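Side-chain contacts in RegF protein (Neisseria gonorrhoeae, PDB 4HOJ), which binds glutathione and calcium ions as a glutathione S-transferase homologue of the stringent starvation protein A type, whose own role is probably regulatory: residues 18-23 against 152-157; 68-73 against 91-96; 107-112 against 118-123. One frame throughout, in Å; residues are numbered along the deposited sequence.

In the fold
Interaction 1 (18-23 with 152-157) joins the N-terminal, thioredoxin-like domain of the glutathione S-transferase fold to its helical C-terminal domain, and the chain it closes encloses the other two contacts. Interaction 2 (68-73 with 91-96) lies beside it, centres about 10 Å apart, and the two touch: Ile152 CD1 is 3.3 Å from Leu96 CG, and Val21 CG2 is 3.5 Å from Asn69 CG. Interaction 3 (107-112 with 118-123) stands apart near the surface, its centre about 22 Å from that of interaction 1 and 25 Å from that of interaction 2. Bound glutathione lies about 7 Å from the Asn112 side chain, and about 11 Å from those of Val154 and Glu70.

Interaction 1: residues 18-23 against 152-157; sequences CRFVLY and IDVALA
Helices 13-25 and 151-161 run roughly antiparallel where Phe20 meets Val154: the short axes pass within 9.4 Å at 139° between their N-to-C directions, and these two residues bring their CA atoms to 6.8 Å. Such spacing leaves room for one layer of apolar side chains. Phe20 supplies the broad surface. With its CG anti to the backbone N (chi1 -171°), the ring reaches across the gap and presents its CD2-CE2 side, and Val154 CG2 sits over one face, offset toward the rim. Ala157, one helical turn beyond Val154, meets the ring obliquely, its CB 3.7 Å from Phe20 CE2. The other branch of Val154, CG1, meets Val21 CG2 at 3.5 Å, tighter than an ordinary carbon contact, with the two valines crossing at about a right angle. This CG1 also lies against Phe20 CD2, so Phe20 touches both branches of Val154. Phe190 of helix 188-193 extends the cluster, meeting the Phe20 ring edge-to-face and also touching Ala157. All four contacting residues are buried and none has a polar side chain, so this part of the seam between the N-terminal and C-terminal domains rests on shape fit and exclusion of water.

Interaction 2: residues 68-73 against 91-96; sequences INEYID and RGRLVL
Glu70 and Arg93 form the single close approach between residues 68-73 and 91-96, whose nearest CA atoms, those of the same two residues, are still 10.3 Å apart. Carboxylate OE2 of Glu70 lies 4.0 Å from Arg93 NE, a long salt bridge without a hydrogen bond. The acid comes to the edge of the guanidinium, near its plane, and the two flat groups are only 18° from parallel, although the side chains as wholes cross at about a right angle. Arg93 runs extended from CG to NE, whereas Glu70 bends at chi2 (-91°); two conformers of Glu70 are deposited, and the pairing is therefore tentative. The tighter packing lies to one side, around buried Leu96, which leans on Ile152 and Ala155 of helix 151-161. The looser side is at Glu70, which is partly exposed, while Arg93 itself is buried among charges of the subunit interface. There Arg93 NH2 makes a salt bridge to Glu74 of the second subunit, and Arg93 also packs against Glu70 of that subunit. The main ionic partner of Arg93 therefore lies across the dimer interface, while the long approach to Glu70 within the chain, in this conformer, may add a weak attraction.

Interaction 3: residues 107-112 against 118-123; sequences VQVLEN and KEQAKA
Apolar contact comes first: Val109 and Leu110, neighbours on helix 104-111, both touch the methyl of Ala123 on helix 117-134, from directions roughly at right angles. Val109 CB is 3.9 Å from Ala123 CB, and Leu110 CD2 is 4.0 Å from the same carbon. Leu110 crosses Gln120 obliquely, its CD2 lying 3.8 Å from Gln120 CB. Leu110 continues onto Arg124 and Ile127 of helix 117-134. In addition, Val109 CG1 is 3.8 Å from Glu119 O, a van der Waals contact with the backbone.

Polar contact is concentrated on one amide. Extended beyond CG, Gln120 carries NE2 to Val109 O, with a hydrogen bond of 3.1 Å and an N-H...O angle of 168°. The acceptor lies close to the amide plane of the glutamine, while the donor is tilted 20° from the carbonyl plane. Asn112 N gives a second bond to Val109 O, arriving from the opposite face of that plane, so two N-H groups grip this carbonyl. Asn112 O is also near NE2, but the angle is too poor for a bond. The asparagine side chain instead uses OD1 to accept from Ala114 N, and Glu119 OE2 accepts from Ala116 N, both within the connecting loop.

The short axes approach to 8.7 Å with their N-to-C directions 144° apart. A short loop joining two such near-antiparallel helices makes a helical hairpin, here within the all-helical C-terminal domain of the glutathione S-transferase fold.

Interaction 1: residues 18-23 against 152-157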
loop_
_atom_site.group_PDB
_atom_site.type_symbol
_atom_site.label_atom_id
_atom_site.label_comp_id
_atom_site.label_asym_id
_atom_site.label_seq_id
_atom_site.Cartn_x
_atom_site.Cartn_y
_atom_site.Cartn_z
ATOM N N CYS A 18 -5.337 1.404 14.475
ATOM C CA CYS A 18 -4.560 2.576 14.911
ATOM C C CYS A 18 -4.638 2.755 16.421
ATOM O O CYS A 18 -3.629 3.062 17.064
ATOM C CB CYS A 18 -5.071 3.824 14.202
ATOM S SG CYS A 18 -4.966 3.732 12.398
ATOM N N ARG A 19 -5.789 2.504 17.041
ATOM C CA ARG A 19 -5.910 2.530 18.493
ATOM C C ARG A 19 -4.980 1.511 19.118
ATOM O O ARG A 19 -4.305 1.814 20.108
ATOM C CB ARG A 19 -7.394 2.345 18.906
ATOM C CG ARG A 19 -8.235 3.594 18.612
ATOM C CD ARG A 19 -9.674 3.366 19.074
ATOM N NE ARG A 19 -10.566 2.871 18.025
ATOM C CZ ARG A 19 -11.118 1.650 17.971
ATOM N NH1 ARG A 19 -12.106 1.403 17.078
ATOM N NH2 ARG A 19 -10.763 0.710 18.809
ATOM N N PHE A 20 -4.902 0.324 18.513
ATOM C CA PHE A 20 -4.016 -0.711 19.037
ATOM C C PHE A 20 -2.546 -0.226 19.021
ATOM O O PHE A 20 -1.835 -0.321 20.027
ATOM C CB PHE A 20 -4.273 -1.960 18.208
ATOM C CG PHE A 20 -3.608 -3.226 18.717
ATOM C CD1 PHE A 20 -2.945 -3.316 19.931
ATOM C CD2 PHE A 20 -3.685 -4.362 17.895
ATOM C CE1 PHE A 20 -2.373 -4.551 20.332
ATOM C CE2 PHE A 20 -3.136 -5.573 18.267
ATOM C CZ PHE A 20 -2.450 -5.676 19.493
ATOM N N VAL A 21 -2.089 0.335 17.888
ATOM C CA VAL A 21 -0.734 0.855 17.833
ATOM C C VAL A 21 -0.516 1.935 18.863
ATOM O O VAL A 21 0.525 1.943 19.527
ATOM C CB VAL A 21 -0.350 1.378 16.409
ATOM C CG1 VAL A 21 1.048 2.046 16.440
ATOM C CG2 VAL A 21 -0.333 0.264 15.399
ATOM N N LEU A 22 -1.449 2.869 18.999
ATOM C CA LEU A 22 -1.253 3.984 19.919
ATOM C C LEU A 22 -1.084 3.509 21.334
ATOM O O LEU A 22 -0.197 3.985 22.044
ATOM C CB LEU A 22 -2.382 5.013 19.762
ATOM C CG LEU A 22 -2.283 5.817 18.464
ATOM C CD1 LEU A 22 -3.636 6.457 18.169
ATOM C CD2 LEU A 22 -1.194 6.862 18.572
ATOM N N TYR A 23 -1.892 2.537 21.761
ATOM C CA TYR A 23 -1.721 2.006 23.103
ATOM C C TYR A 23 -0.484 1.142 23.272
ATOM O O TYR A 23 0.105 1.136 24.356
ATOM C CB TYR A 23 -2.995 1.291 23.547
ATOM C CG TYR A 23 -4.097 2.251 23.972
ATOM C CD1 TYR A 23 -3.986 2.919 25.176
ATOM C CD2 TYR A 23 -5.204 2.498 23.176
ATOM C CE1 TYR A 23 -4.967 3.786 25.582
ATOM C CE2 TYR A 23 -6.206 3.377 23.578
ATOM C CZ TYR A 23 -6.053 4.017 24.783
ATOM O OH TYR A 23 -6.996 4.905 25.264
ATOM N N ILE A 152 2.360 -6.275 11.654
ATOM C CA ILE A 152 1.561 -7.181 10.862
ATOM C C ILE A 152 0.450 -7.853 11.690
ATOM O O ILE A 152 -0.705 -8.002 11.272
ATOM C CB ILE A 152 2.442 -8.178 10.033
ATOM C CG1 ILE A 152 3.702 -7.526 9.413
ATOM C CG2 ILE A 152 1.569 -8.823 8.961
ATOM C CD1 ILE A 152 3.640 -6.184 8.804
ATOM N N ASP A 153 0.805 -8.225 12.912
ATOM C CA ASP A 153 -0.194 -8.694 13.876
ATOM C C ASP A 153 -1.236 -7.622 14.211
ATOM O O ASP A 153 -2.440 -7.870 14.277
ATOM C CB ASP A 153 0.496 -9.136 15.164
ATOM C CG ASP A 153 1.565 -10.202 14.901
ATOM O OD1 ASP A 153 1.183 -11.338 14.536
ATOM O OD2 ASP A 153 2.748 -9.911 15.065
ATOM N N VAL A 154 -0.768 -6.405 14.349
ATOM C CA VAL A 154 -1.664 -5.297 14.623
ATOM C C VAL A 154 -2.693 -5.159 13.522
ATOM O O VAL A 154 -3.904 -4.988 13.800
ATOM C CB VAL A 154 -0.891 -3.980 14.747
ATOM C CG1 VAL A 154 -1.841 -2.767 14.732
ATOM C CG2 VAL A 154 -0.038 -3.994 16.015
ATOM N N ALA A 155 -2.247 -5.222 12.262
ATOM C CA ALA A 155 -3.165 -4.962 11.131
ATOM C C ALA A 155 -4.274 -6.055 11.056
ATOM O O ALA A 155 -5.405 -5.760 10.699
ATOM C CB ALA A 155 -2.345 -4.898 9.856
ATOM N N LEU A 156 -3.928 -7.299 11.387
ATOM C CA LEU A 156 -4.882 -8.378 11.283
ATOM C C LEU A 156 -5.815 -8.478 12.500
ATOM O O LEU A 156 -6.941 -8.934 12.367
ATOM C CB LEU A 156 -4.083 -9.679 11.150
ATOM C CG LEU A 156 -4.926 -10.966 11.071
ATOM C CD1 LEU A 156 -5.891 -10.948 9.863
ATOM C CD2 LEU A 156 -3.980 -12.176 10.970
ATOM N N ALA A 157 -5.373 -7.998 13.669
ATOM C CA ALA A 157 -6.074 -8.294 14.922
ATOM C C ALA A 157 -7.545 -7.839 14.886
ATOM O O ALA A 157 -8.373 -8.544 15.409
ATOM C CB ALA A 157 -5.303 -7.654 16.103
#

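Interaction 2: residues 68-73 against 91-96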
loop_
_atom_site.group_PDB
_atom_site.type_symbol
_atom_site.label_atom_id
_atom_site.label_comp_id
_atom_site.label_asym_id
_atom_site.label_seq_id
_atom_site.Cartn_x
_atom_site.Cartn_y
_atom_site.Cartn_z
ATOM N N ILE A 68 -0.982 5.427 8.537
ATOM C CA ILE A 68 -0.963 6.065 9.828
ATOM C C ILE A 68 -0.079 5.243 10.765
ATOM O O ILE A 68 0.756 5.783 11.489
ATOM C CB ILE A 68 -2.413 6.093 10.369
ATOM C CG1 ILE A 68 -3.215 7.144 9.580
ATOM C CG2 ILE A 68 -2.396 6.430 11.892
ATOM C CD1 ILE A 68 -4.788 7.056 9.873
ATOM N N ASN A 69 -0.233 3.921 10.706
ATOM C CA ASN A 69 0.504 3.077 11.656
ATOM C C ASN A 69 1.987 3.041 11.376
ATOM O O ASN A 69 2.784 3.027 12.315
ATOM C CB ASN A 69 -0.083 1.691 11.674
ATOM C CG ASN A 69 -1.393 1.661 12.404
ATOM O OD1 ASN A 69 -1.799 2.641 13.024
ATOM N ND2 ASN A 69 -2.080 0.509 12.322
ATOM N N GLU A 70 2.386 3.058 10.086
ATOM C CA GLU A 70 3.811 3.240 9.730
ATOM C C GLU A 70 4.363 4.496 10.306
ATOM O O GLU A 70 5.467 4.506 10.852
ATOM C CB GLU A 70 4.021 3.301 8.219
ATOM C CG GLU A 70 3.841 1.970 7.536
ATOM C CD GLU A 70 5.103 1.150 7.409
ATOM O OE1 GLU A 70 6.141 1.504 8.024
ATOM O OE2 GLU A 70 5.044 0.130 6.679
ATOM N N TYR A 71 3.616 5.580 10.141
ATOM C CA TYR A 71 4.043 6.854 10.696
ATOM C C TYR A 71 4.230 6.742 12.199
ATOM O O TYR A 71 5.279 7.116 12.715
ATOM C CB TYR A 71 3.048 7.980 10.321
ATOM C CG TYR A 71 3.357 9.251 11.038
ATOM C CD1 TYR A 71 4.424 10.046 10.656
ATOM C CD2 TYR A 71 2.568 9.669 12.093
ATOM C CE1 TYR A 71 4.700 11.233 11.320
ATOM C CE2 TYR A 71 2.841 10.850 12.781
ATOM C CZ TYR A 71 3.900 11.619 12.397
ATOM O OH TYR A 71 4.159 12.802 13.040
ATOM N N ILE A 72 3.238 6.213 12.905
ATOM C CA ILE A 72 3.342 6.143 14.348
ATOM C C ILE A 72 4.597 5.334 14.752
ATOM O O ILE A 72 5.311 5.697 15.690
ATOM C CB ILE A 72 2.065 5.589 14.959
ATOM C CG1 ILE A 72 0.927 6.569 14.750
ATOM C CG2 ILE A 72 2.286 5.391 16.485
ATOM C CD1 ILE A 72 -0.433 5.925 15.009
ATOM N N ASP A 73 4.839 4.236 14.031
ATOM C CA ASP A 73 5.966 3.390 14.370
ATOM C C ASP A 73 7.286 4.132 14.204
ATOM O O ASP A 73 8.237 3.892 14.962
ATOM C CB ASP A 73 5.966 2.134 13.491
ATOM C CG ASP A 73 6.841 1.042 14.034
ATOM O OD1 ASP A 73 6.884 0.862 15.285
ATOM O OD2 ASP A 73 7.510 0.344 13.246
ATOM N N ARG A 91 9.260 -8.660 3.485
ATOM C CA ARG A 91 8.303 -9.745 3.552
ATOM C C ARG A 91 7.045 -9.270 4.289
ATOM O O ARG A 91 5.926 -9.591 3.877
ATOM C CB ARG A 91 8.873 -10.969 4.297
ATOM C CG ARG A 91 9.815 -11.756 3.471
ATOM C CD ARG A 91 10.096 -13.148 4.097
ATOM N NE ARG A 91 11.025 -13.902 3.268
ATOM C CZ ARG A 91 12.232 -14.264 3.670
ATOM N NH1 ARG A 91 12.617 -13.950 4.904
ATOM N NH2 ARG A 91 13.031 -14.951 2.862
ATOM N N GLY A 92 7.200 -8.551 5.408
ATOM C CA GLY A 92 6.047 -8.089 6.167
ATOM C C GLY A 92 5.221 -7.093 5.418
ATOM O O GLY A 92 4.005 -7.168 5.452
ATOM N N ARG A 93 5.862 -6.156 4.719
ATOM C CA ARG A 93 5.074 -5.203 3.927
ATOM C C ARG A 93 4.289 -5.922 2.868
ATOM O O ARG A 93 3.164 -5.526 2.537
ATOM C CB ARG A 93 5.984 -4.172 3.287
ATOM C CG ARG A 93 6.452 -3.199 4.284
ATOM C CD ARG A 93 7.130 -2.138 3.458
ATOM N NE ARG A 93 7.915 -1.264 4.271
ATOM C CZ ARG A 93 9.242 -1.233 4.316
ATOM N NH1 ARG A 93 10.030 -2.042 3.557
ATOM N NH2 ARG A 93 9.748 -0.379 5.185
ATOM N N LEU A 94 4.831 -6.989 2.286
ATOM C CA LEU A 94 4.072 -7.730 1.282
ATOM C C LEU A 94 2.924 -8.489 1.902
ATOM O O LEU A 94 1.848 -8.532 1.287
ATOM C CB LEU A 94 5.052 -8.643 0.492
ATOM C CG LEU A 94 4.384 -9.366 -0.681
ATOM C CD1 LEU A 94 3.771 -8.371 -1.718
ATOM C CD2 LEU A 94 5.424 -10.307 -1.342
ATOM N N VAL A 95 3.136 -9.064 3.095
ATOM C CA VAL A 95 2.025 -9.698 3.809
ATOM C C VAL A 95 0.903 -8.670 4.086
ATOM O O VAL A 95 -0.284 -8.924 3.778
ATOM C CB VAL A 95 2.468 -10.368 5.105
ATOM C CG1 VAL A 95 1.228 -10.774 5.933
ATOM C CG2 VAL A 95 3.287 -11.573 4.775
ATOM N N LEU A 96 1.256 -7.461 4.482
ATOM C CA LEU A 96 0.253 -6.399 4.714
ATOM C C LEU A 96 -0.503 -6.111 3.451
ATOM O O LEU A 96 -1.726 -5.944 3.437
ATOM C CB LEU A 96 0.894 -5.112 5.240
ATOM C CG LEU A 96 1.395 -4.963 6.656
ATOM C CD1 LEU A 96 2.171 -3.662 6.906
ATOM C CD2 LEU A 96 0.166 -4.935 7.596
#

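Interaction 3: residues 107-112 against 118-123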
loop_
_atom_site.group_PDB
_atom_site.type_symbol
_atom_site.label_atom_id
_atom_site.label_comp_id
_atom_site.label_asym_id
_atom_site.label_seq_id
_atom_site.Cartn_x
_atom_site.Cartn_y
_atom_site.Cartn_z
ATOM N N VAL A 107 -13.667 -7.328 4.260
ATOM C CA VAL A 107 -14.084 -6.611 5.480
ATOM C C VAL A 107 -14.825 -5.332 5.090
ATOM O O VAL A 107 -15.855 -5.024 5.673
ATOM C CB VAL A 107 -12.847 -6.300 6.338
ATOM C CG1 VAL A 107 -13.213 -5.278 7.482
ATOM C CG2 VAL A 107 -12.286 -7.606 6.875
ATOM N N GLN A 108 -14.330 -4.596 4.089
ATOM C CA GLN A 108 -15.066 -3.387 3.702
ATOM C C GLN A 108 -16.477 -3.654 3.220
ATOM O O GLN A 108 -17.376 -2.823 3.430
ATOM C CB GLN A 108 -14.281 -2.597 2.629
ATOM C CG GLN A 108 -12.961 -2.021 3.215
ATOM C CD GLN A 108 -12.123 -1.267 2.192
ATOM O OE1 GLN A 108 -12.582 -0.268 1.628
ATOM N NE2 GLN A 108 -10.940 -1.780 1.891
ATOM N N VAL A 109 -16.659 -4.786 2.528
ATOM C CA VAL A 109 -18.007 -5.180 2.090
ATOM C C VAL A 109 -18.927 -5.471 3.292
ATOM O O VAL A 109 -20.053 -5.015 3.343
ATOM C CB VAL A 109 -17.973 -6.408 1.143
ATOM C CG1 VAL A 109 -19.407 -6.826 0.762
ATOM C CG2 VAL A 109 -17.173 -6.122 -0.138
ATOM N N LEU A 110 -18.412 -6.183 4.299
ATOM C CA LEU A 110 -19.187 -6.493 5.492
ATOM C C LEU A 110 -19.482 -5.230 6.252
ATOM O O LEU A 110 -20.483 -5.175 6.960
ATOM C CB LEU A 110 -18.397 -7.455 6.386
ATOM C CG LEU A 110 -18.212 -8.848 5.780
ATOM C CD1 LEU A 110 -17.656 -9.797 6.800
ATOM C CD2 LEU A 110 -19.563 -9.369 5.292
ATOM N N GLU A 111 -18.618 -4.221 6.160
ATOM C CA GLU A 111 -18.838 -2.954 6.862
ATOM C C GLU A 111 -19.746 -1.967 6.140
ATOM O O GLU A 111 -20.176 -0.970 6.728
ATOM C CB GLU A 111 -17.487 -2.253 7.137
ATOM C CG GLU A 111 -16.572 -2.941 8.217
ATOM C CD GLU A 111 -17.186 -2.855 9.606
ATOM O OE1 GLU A 111 -17.775 -1.844 9.953
ATOM O OE2 GLU A 111 -17.051 -3.850 10.314
ATOM N N ASN A 112 -20.020 -2.253 4.878
ATOM C CA ASN A 112 -20.802 -1.360 4.042
ATOM C C ASN A 112 -22.298 -1.643 4.239
ATOM O O ASN A 112 -22.776 -2.680 3.784
ATOM C CB ASN A 112 -20.383 -1.579 2.592
ATOM C CG ASN A 112 -21.124 -0.689 1.628
ATOM O OD1 ASN A 112 -21.926 0.169 2.028
ATOM N ND2 ASN A 112 -20.847 -0.883 0.341
ATOM N N LYS A 118 -26.207 -10.803 -0.706
ATOM C CA LYS A 118 -25.429 -11.731 -1.506
ATOM C C LYS A 118 -23.942 -11.380 -1.517
ATOM O O LYS A 118 -23.101 -12.262 -1.342
ATOM C CB LYS A 118 -25.998 -11.793 -2.921
ATOM C CG LYS A 118 -25.289 -12.765 -3.802
ATOM C CD LYS A 118 -26.233 -13.250 -4.872
ATOM C CE LYS A 118 -25.476 -13.780 -6.078
ATOM N NZ LYS A 118 -26.352 -14.592 -6.971
ATOM N N GLU A 119 -23.620 -10.095 -1.677
ATOM C CA GLU A 119 -22.236 -9.641 -1.628
ATOM C C GLU A 119 -21.617 -9.919 -0.266
ATOM O O GLU A 119 -20.451 -10.333 -0.152
ATOM C CB GLU A 119 -22.153 -8.145 -1.947
ATOM C CG GLU A 119 -22.704 -7.834 -3.360
ATOM C CD GLU A 119 -23.109 -6.366 -3.579
ATOM O OE1 GLU A 119 -23.372 -6.002 -4.752
ATOM O OE2 GLU A 119 -23.166 -5.582 -2.602
ATOM N N GLN A 120 -22.393 -9.699 0.789
ATOM C CA GLN A 120 -21.858 -9.876 2.133
ATOM C C GLN A 120 -21.658 -11.360 2.443
ATOM O O GLN A 120 -20.672 -11.727 3.095
ATOM C CB GLN A 120 -22.749 -9.173 3.155
ATOM C CG GLN A 120 -22.684 -7.655 2.970
ATOM C CD GLN A 120 -23.410 -6.881 4.060
ATOM O OE1 GLN A 120 -24.465 -7.314 4.563
ATOM N NE2 GLN A 120 -22.883 -5.709 4.403
ATOM N N ALA A 121 -22.535 -12.215 1.916
ATOM C CA ALA A 121 -22.342 -13.643 2.088
ATOM C C ALA A 121 -21.045 -14.113 1.403
ATOM O O ALA A 121 -20.285 -14.885 1.978
ATOM C CB ALA A 121 -23.568 -14.414 1.539
ATOM N N LYS A 122 -20.806 -13.649 0.177
ATOM C CA LYS A 122 -19.559 -13.973 -0.516
ATOM C C LYS A 122 -18.340 -13.472 0.265
ATOM O O LYS A 122 -17.332 -14.186 0.383
ATOM C CB LYS A 122 -19.564 -13.413 -1.932
ATOM C CG LYS A 122 -20.744 -13.947 -2.733
ATOM C CD LYS A 122 -20.519 -13.949 -4.248
ATOM C CE LYS A 122 -20.033 -12.604 -4.756
ATOM N NZ LYS A 122 -20.262 -12.504 -6.231
ATOM N N ALA A 123 -18.435 -12.259 0.812
ATOM C CA ALA A 123 -17.314 -11.720 1.596
ATOM C C ALA A 123 -17.015 -12.540 2.835
ATOM O O ALA A 123 -15.858 -12.787 3.156
ATOM C CB ALA A 123 -17.546 -10.241 1.966
#